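Local coordinates for mandelate racemase/muconate lactonizing enzyme/Enolase superfamily (Rhodobacter sphaeroides, PDB 2HZG), which belongs to the enolase superfamily, combining an N-terminal capping domain with a TIM-type barrel, and holds a sodium ion at an acidic metal site, at residues 258-262 and 289-293; 23-28 and 334-338. All coordinates share one frame; numbering follows the deposited sequence.

In the fold
The two contacts lie on opposite sides of the chain's centre, their centres about 26 Å apart and their nearest atoms about 17 Å apart. Contact 1 stays inside the barrel domain, where two neighbouring outer helices pack beside each other; its sequence span falls within the much longer one that contact 2 bridges. Contact 2 joins the two domains, bringing a loop of the N-terminal domain against the segment that follows the last barrel strand. Both are largely buried, although the arginine of contact 1 is exposed. Their chemistry differs accordingly: stacking and apolar packing hold the helices together, whereas directed hydrogen bonds, backed by apolar packing, chiefly of one leucine, join the domains.

Contact 1 (258-262 and 289-293); sequences NFHMA and RVADA
Phe259 and Val290 mark the closest backbone approach, their CA atoms 6.3 Å apart, where the first turn of helix 259-268 meets the middle of helix 284-297. Asn258 is the N-cap of the first helix: its OD1 accepts a bond from Met261 N at 3.0 Å. Phe259 lies between the helices and makes most of the contact. Its CG is anti to the backbone N (chi1 167°), which carries the ring across to Arg289. The extended Arg289 chain runs over one ring face and sets its guanidinium flat on it, with the planes only 7° apart. Arg289 CZ is 3.8 Å from the Phe259 ring centroid, a cation-pi contact, and Arg289 CD adds a CH-pi contact over the same face. At the ring edge, Phe259 CE1 meets Ala293 CB at 3.9 Å.

These are neighbouring outer helices of the TIM-type barrel, joined in the chain through strand 273-276 and the short helix 278-281. Deeper in, Val290 CG2 reaches Ala262 CB at 3.7 Å and also touches Phe259 CD1; Val290 and Ala262 both rest on Ile274 and Ile276 of that strand. Toward the outside, Phe259 CD2 lies 3.7 Å above the His260 ring plane, over its centre. His260 stands nearly upright against the guanidinium, the two planes 86° apart. Its NE2 is 4.4 Å from Arg289 NH2, so the arginine would probably disfavour a protonated histidine. His260 also packs on Gly233 of the second subunit.

Contact 2 (23-28 and 334-338); sequences DGSQDA and PQQLA
Gln335 folds its side chain over Ser25, CG coming within 3.2 Å of Ser25 OG, and its bend at chi2 (-56°) brings the amide round to Asp23. There Gln335 NE2 donates to Asp23 OD2 at 2.9 Å along an almost straight bond (175°), with the oxygen essentially in the amide plane. Ser25 OG relays a second connection: it accepts from Gln335 N at 2.8 Å and donates to Asp23 OD1 at 2.7 Å. Ser25 N also reaches Asp23 OD1, from the same face of the carboxylate, closing an Asx turn. With one oxygen gripped twice and the other tied to Gln335, the carboxylate's rotation is well fixed.

Beyond Ser25 the packing turns apolar. Leu337 CD2 presses on the backbone at Asp27, 3.5 Å from Asp27 CA, while Ala338 CB meets Ser25 CB at 3.8 Å. The carboxylate of Asp27 bonds instead to Ser60 of the second subunit.

Segment 334-338 follows strand 327-331, the eighth of the barrel, and the side chain of Asp23 lies about 11 Å from a bound sodium ion: a capping-domain loop docked on the C-terminal end of the barrel, as in the enolase superfamily.

Contact 1 (258-262 and 289-293)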
ATOM      1  N   ASN A 258      -2.101  -4.214   6.199  1.00 15.81           N
ATOM      2  CA  ASN A 258      -3.011  -5.340   6.229  1.00 16.32           C
ATOM      3  C   ASN A 258      -2.426  -6.451   7.078  1.00 16.20           C
ATOM      4  O   ASN A 258      -1.256  -6.392   7.470  1.00 16.64           O
ATOM      5  CB  ASN A 258      -3.403  -5.822   4.813  1.00 15.92           C
ATOM      6  CG  ASN A 258      -2.191  -6.144   3.941  1.00 16.78           C
ATOM      7  OD1 ASN A 258      -1.398  -7.018   4.274  1.00 16.66           O
ATOM      8  ND2 ASN A 258      -2.054  -5.438   2.823  1.00 17.46           N
ATOM      9  N   PHE A 259      -3.245  -7.456   7.357  1.00 16.20           N
ATOM     10  CA  PHE A 259      -2.827  -8.607   8.144  1.00 16.75           C
ATOM     11  C   PHE A 259      -1.615  -9.346   7.553  1.00 17.02           C
ATOM     12  O   PHE A 259      -0.712  -9.716   8.282  1.00 16.97           O
ATOM     13  CB  PHE A 259      -3.997  -9.591   8.344  1.00 15.78           C
ATOM     14  CG  PHE A 259      -3.575 -10.938   8.870  1.00 16.34           C
ATOM     15  CD1 PHE A 259      -3.323 -11.123  10.223  1.00 14.75           C
ATOM     16  CD2 PHE A 259      -3.421 -12.022   8.004  1.00 15.88           C
ATOM     17  CE1 PHE A 259      -2.936 -12.344  10.716  1.00 16.00           C
ATOM     18  CE2 PHE A 259      -3.008 -13.261   8.483  1.00 16.85           C
ATOM     19  CZ  PHE A 259      -2.770 -13.428   9.843  1.00 16.93           C
ATOM     20  N   HIS A 260      -1.621  -9.605   6.252  1.00 17.33           N
ATOM     21  CA  HIS A 260      -0.553 -10.417   5.670  1.00 18.38           C
ATOM     22  C   HIS A 260       0.843  -9.789   5.692  1.00 18.09           C
ATOM     23  O   HIS A 260       1.820 -10.513   5.799  1.00 18.91           O
ATOM     24  CB  HIS A 260      -0.942 -10.992   4.294  1.00 18.56           C
ATOM     25  CG  HIS A 260      -1.878 -12.157   4.409  1.00 20.97           C
ATOM     26  ND1 HIS A 260      -3.239 -12.037   4.234  1.00 23.94           N
ATOM     27  CD2 HIS A 260      -1.653 -13.449   4.757  1.00 21.55           C
ATOM     28  CE1 HIS A 260      -3.813 -13.210   4.447  1.00 22.99           C
ATOM     29  NE2 HIS A 260      -2.872 -14.083   4.762  1.00 24.85           N
ATOM     30  N   MET A 261       0.935  -8.467   5.599  1.00 17.95           N
ATOM     31  CA  MET A 261       2.223  -7.784   5.827  1.00 18.15           C
ATOM     32  C   MET A 261       2.820  -8.146   7.204  1.00 18.07           C
ATOM     33  O   MET A 261       4.017  -8.420   7.319  1.00 17.99           O
ATOM     34  CB  MET A 261       2.070  -6.280   5.701  1.00 17.77           C
ATOM     35  CG  MET A 261       1.838  -5.824   4.276  1.00 18.74           C
ATOM     36  SD  MET A 261       1.767  -4.039   4.170  1.00 16.87           S
ATOM     37  CE  MET A 261       3.458  -3.527   4.545  1.00 16.21           C
ATOM     38  N   ALA A 262       1.978  -8.183   8.231  1.00 17.22           N
ATOM     39  CA  ALA A 262       2.422  -8.584   9.564  1.00 17.21           C
ATOM     40  C   ALA A 262       2.732 -10.090   9.605  1.00 17.27           C
ATOM     41  O   ALA A 262       3.787 -10.497  10.115  1.00 16.73           O
ATOM     42  CB  ALA A 262       1.382  -8.212  10.611  1.00 17.12           C
ATOM     43  N   ARG A 289      -6.350 -10.064  14.811  1.00 16.24           N
ATOM     44  CA  ARG A 289      -5.985 -11.193  13.961  1.00 16.88           C
ATOM     45  C   ARG A 289      -4.462 -11.418  14.011  1.00 16.32           C
ATOM     46  O   ARG A 289      -4.019 -12.549  14.164  1.00 16.37           O
ATOM     47  CB  ARG A 289      -6.487 -10.962  12.536  1.00 17.00           C
ATOM     48  CG  ARG A 289      -6.417 -12.178  11.668  1.00 18.88           C
ATOM     49  CD  ARG A 289      -6.914 -11.872  10.282  1.00 19.88           C
ATOM     50  NE  ARG A 289      -6.626 -12.996   9.384  1.00 21.42           N
ATOM     51  CZ  ARG A 289      -6.675 -12.921   8.065  1.00 20.30           C
ATOM     52  NH1 ARG A 289      -6.998 -11.765   7.477  1.00 19.83           N
ATOM     53  NH2 ARG A 289      -6.392 -13.997   7.346  1.00 20.35           N
ATOM     54  N   VAL A 290      -3.675 -10.339  13.952  1.00 15.64           N
ATOM     55  CA  VAL A 290      -2.203 -10.447  14.124  1.00 15.39           C
ATOM     56  C   VAL A 290      -1.815 -10.996  15.501  1.00 16.15           C
ATOM     57  O   VAL A 290      -0.969 -11.904  15.610  1.00 16.35           O
ATOM     58  CB  VAL A 290      -1.468  -9.087  13.875  1.00 15.35           C
ATOM     59  CG1 VAL A 290       0.069  -9.236  14.099  1.00 14.04           C
ATOM     60  CG2 VAL A 290      -1.757  -8.576  12.491  1.00 14.09           C
ATOM     61  N   ALA A 291      -2.439 -10.456  16.551  1.00 15.77           N
ATOM     62  CA  ALA A 291      -2.164 -10.915  17.915  1.00 16.18           C
ATOM     63  C   ALA A 291      -2.402 -12.424  18.107  1.00 16.83           C
ATOM     64  O   ALA A 291      -1.561 -13.110  18.706  1.00 16.91           O
ATOM     65  CB  ALA A 291      -2.959 -10.079  18.941  1.00 15.36           C
ATOM     66  N   ASP A 292      -3.521 -12.930  17.580  1.00 17.13           N
ATOM     67  CA  ASP A 292      -3.803 -14.376  17.558  1.00 18.38           C
ATOM     68  C   ASP A 292      -2.679 -15.130  16.809  1.00 18.14           C
ATOM     69  O   ASP A 292      -2.181 -16.158  17.285  1.00 17.47           O
ATOM     70  CB  ASP A 292      -5.138 -14.682  16.851  1.00 18.73           C
ATOM     71  CG  ASP A 292      -6.373 -14.094  17.559  1.00 19.93           C
ATOM     72  OD1 ASP A 292      -6.296 -13.604  18.704  1.00 22.35           O
ATOM     73  OD2 ASP A 292      -7.461 -14.128  16.937  1.00 22.84           O
ATOM     74  N   ALA A 293      -2.286 -14.603  15.642  1.00 18.09           N
ATOM     75  CA  ALA A 293      -1.243 -15.241  14.834  1.00 18.33           C
ATOM     76  C   ALA A 293       0.116 -15.186  15.543  1.00 18.71           C
ATOM     77  O   ALA A 293       0.878 -16.145  15.497  1.00 19.13           O
ATOM     78  CB  ALA A 293      -1.184 -14.630  13.413  1.00 18.12           C
TER

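Contact 2 (23-28 and 334-338)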
ATOM      1  N   ASP A  23       7.631  12.235  13.046  1.00 21.28           N
ATOM      2  CA  ASP A  23       6.847  12.331  14.266  1.00 20.36           C
ATOM      3  C   ASP A  23       5.398  12.451  13.837  1.00 18.98           C
ATOM      4  O   ASP A  23       4.983  13.503  13.371  1.00 18.81           O
ATOM      5  CB  ASP A  23       7.298  13.577  15.060  1.00 20.47           C
ATOM      6  CG  ASP A  23       6.452  13.830  16.320  1.00 21.06           C
ATOM      7  OD1 ASP A  23       5.478  13.086  16.573  1.00 19.01           O
ATOM      8  OD2 ASP A  23       6.785  14.779  17.075  1.00 23.24           O
ATOM      9  N   GLY A  24       4.658  11.346  13.958  1.00 18.24           N
ATOM     10  CA  GLY A  24       3.242  11.273  13.568  1.00 18.08           C
ATOM     11  C   GLY A  24       2.263  12.036  14.456  1.00 17.68           C
ATOM     12  O   GLY A  24       1.062  12.080  14.174  1.00 18.02           O
ATOM     13  N   SER A  25       2.751  12.644  15.531  1.00 16.71           N
ATOM     14  CA  SER A  25       1.862  13.377  16.442  1.00 15.48           C
ATOM     15  C   SER A  25       1.598  14.813  15.997  1.00 15.59           C
ATOM     16  O   SER A  25       0.833  15.530  16.644  1.00 15.57           O
ATOM     17  CB  SER A  25       2.395  13.329  17.887  1.00 16.03           C
ATOM     18  OG  SER A  25       3.528  14.168  18.053  1.00 15.16           O
ATOM     19  N   GLN A  26       2.198  15.221  14.877  1.00 15.03           N
ATOM     20  CA  GLN A  26       2.097  16.611  14.401  1.00 15.21           C
ATOM     21  C   GLN A  26       0.781  16.928  13.713  1.00 14.88           C
ATOM     22  O   GLN A  26       0.409  18.084  13.610  1.00 15.27           O
ATOM     23  CB  GLN A  26       3.248  16.944  13.451  1.00 14.69           C
ATOM     24  CG  GLN A  26       4.629  16.713  14.059  1.00 15.04           C
ATOM     25  CD  GLN A  26       5.719  17.241  13.136  1.00 17.90           C
ATOM     26  OE1 GLN A  26       5.954  18.443  13.078  1.00 17.43           O
ATOM     27  NE2 GLN A  26       6.390  16.342  12.423  1.00 14.07           N
ATOM     28  N   ASP A  27       0.105  15.899  13.217  1.00 14.23           N
ATOM     29  CA  ASP A  27      -1.201  16.075  12.616  1.00 15.25           C
ATOM     30  C   ASP A  27      -2.028  14.824  12.866  1.00 14.88           C
ATOM     31  O   ASP A  27      -1.517  13.867  13.467  1.00 15.11           O
ATOM     32  CB  ASP A  27      -1.130  16.536  11.128  1.00 15.46           C
ATOM     33  CG  ASP A  27      -0.883  15.406  10.138  1.00 17.15           C
ATOM     34  OD1 ASP A  27      -0.636  14.262  10.539  1.00 17.40           O
ATOM     35  OD2 ASP A  27      -0.973  15.676   8.918  1.00 18.38           O
ATOM     36  N   ALA A  28      -3.304  14.857  12.497  1.00 14.41           N
ATOM     37  CA  ALA A  28      -4.199  13.729  12.757  1.00 14.60           C
ATOM     38  C   ALA A  28      -5.386  13.763  11.818  1.00 14.59           C
ATOM     39  O   ALA A  28      -5.788  14.823  11.345  1.00 15.05           O
ATOM     40  CB  ALA A  28      -4.703  13.730  14.236  1.00 13.36           C
ATOM     41  N   PRO A 334       4.883  13.570  22.960  1.00 18.02           N
ATOM     42  CA  PRO A 334       4.073  13.880  21.780  1.00 18.02           C
ATOM     43  C   PRO A 334       3.847  15.393  21.605  1.00 18.01           C
ATOM     44  O   PRO A 334       3.933  16.156  22.586  1.00 17.32           O
ATOM     45  CB  PRO A 334       2.748  13.141  22.050  1.00 18.36           C
ATOM     46  CG  PRO A 334       2.653  13.047  23.524  1.00 19.05           C
ATOM     47  CD  PRO A 334       4.082  12.981  24.055  1.00 18.05           C
ATOM     48  N   GLN A 335       3.575  15.819  20.372  1.00 16.88           N
ATOM     49  CA  GLN A 335       3.136  17.187  20.128  1.00 17.62           C
ATOM     50  C   GLN A 335       1.860  17.484  20.914  1.00 16.71           C
ATOM     51  O   GLN A 335       1.104  16.584  21.252  1.00 15.68           O
ATOM     52  CB  GLN A 335       2.884  17.462  18.642  1.00 17.57           C
ATOM     53  CG  GLN A 335       4.107  17.273  17.756  1.00 21.80           C
ATOM     54  CD  GLN A 335       5.294  18.100  18.197  1.00 23.48           C
ATOM     55  OE1 GLN A 335       5.149  19.233  18.660  1.00 27.49           O
ATOM     56  NE2 GLN A 335       6.475  17.538  18.054  1.00 24.90           N
ATOM     57  N   GLN A 336       1.653  18.759  21.215  1.00 16.92           N
ATOM     58  CA  GLN A 336       0.490  19.198  21.975  1.00 16.10           C
ATOM     59  C   GLN A 336      -0.822  18.717  21.358  1.00 16.05           C
ATOM     60  O   GLN A 336      -1.773  18.414  22.087  1.00 15.65           O
ATOM     61  CB  GLN A 336       0.456  20.732  22.113  1.00 16.33           C
ATOM     62  CG  GLN A 336      -0.523  21.191  23.218  1.00 15.41           C
ATOM     63  CD  GLN A 336      -0.073  20.726  24.584  1.00 15.93           C
ATOM     64  OE1 GLN A 336       1.105  20.832  24.919  1.00 18.49           O
ATOM     65  NE2 GLN A 336      -0.996  20.214  25.382  1.00 15.27           N
ATOM     66  N   LEU A 337      -0.880  18.666  20.023  1.00 15.56           N
ATOM     67  CA  LEU A 337      -2.078  18.177  19.340  1.00 15.38           C
ATOM     68  C   LEU A 337      -2.490  16.833  19.899  1.00 15.31           C
ATOM     69  O   LEU A 337      -3.637  16.664  20.290  1.00 15.69           O
ATOM     70  CB  LEU A 337      -1.883  18.085  17.809  1.00 15.40           C
ATOM     71  CG  LEU A 337      -2.966  17.332  17.010  1.00 14.17           C
ATOM     72  CD1 LEU A 337      -4.387  17.866  17.244  1.00 14.08           C
ATOM     73  CD2 LEU A 337      -2.623  17.333  15.505  1.00 13.58           C
ATOM     74  N   ALA A 338      -1.549  15.889  19.953  1.00 15.52           N
ATOM     75  CA  ALA A 338      -1.835  14.526  20.417  1.00 15.81           C
ATOM     76  C   ALA A 338      -2.335  14.480  21.858  1.00 16.23           C
ATOM     77  O   ALA A 338      -3.269  13.719  22.172  1.00 16.60           O
ATOM     78  CB  ALA A 338      -0.603  13.633  20.249  1.00 14.70           C
TER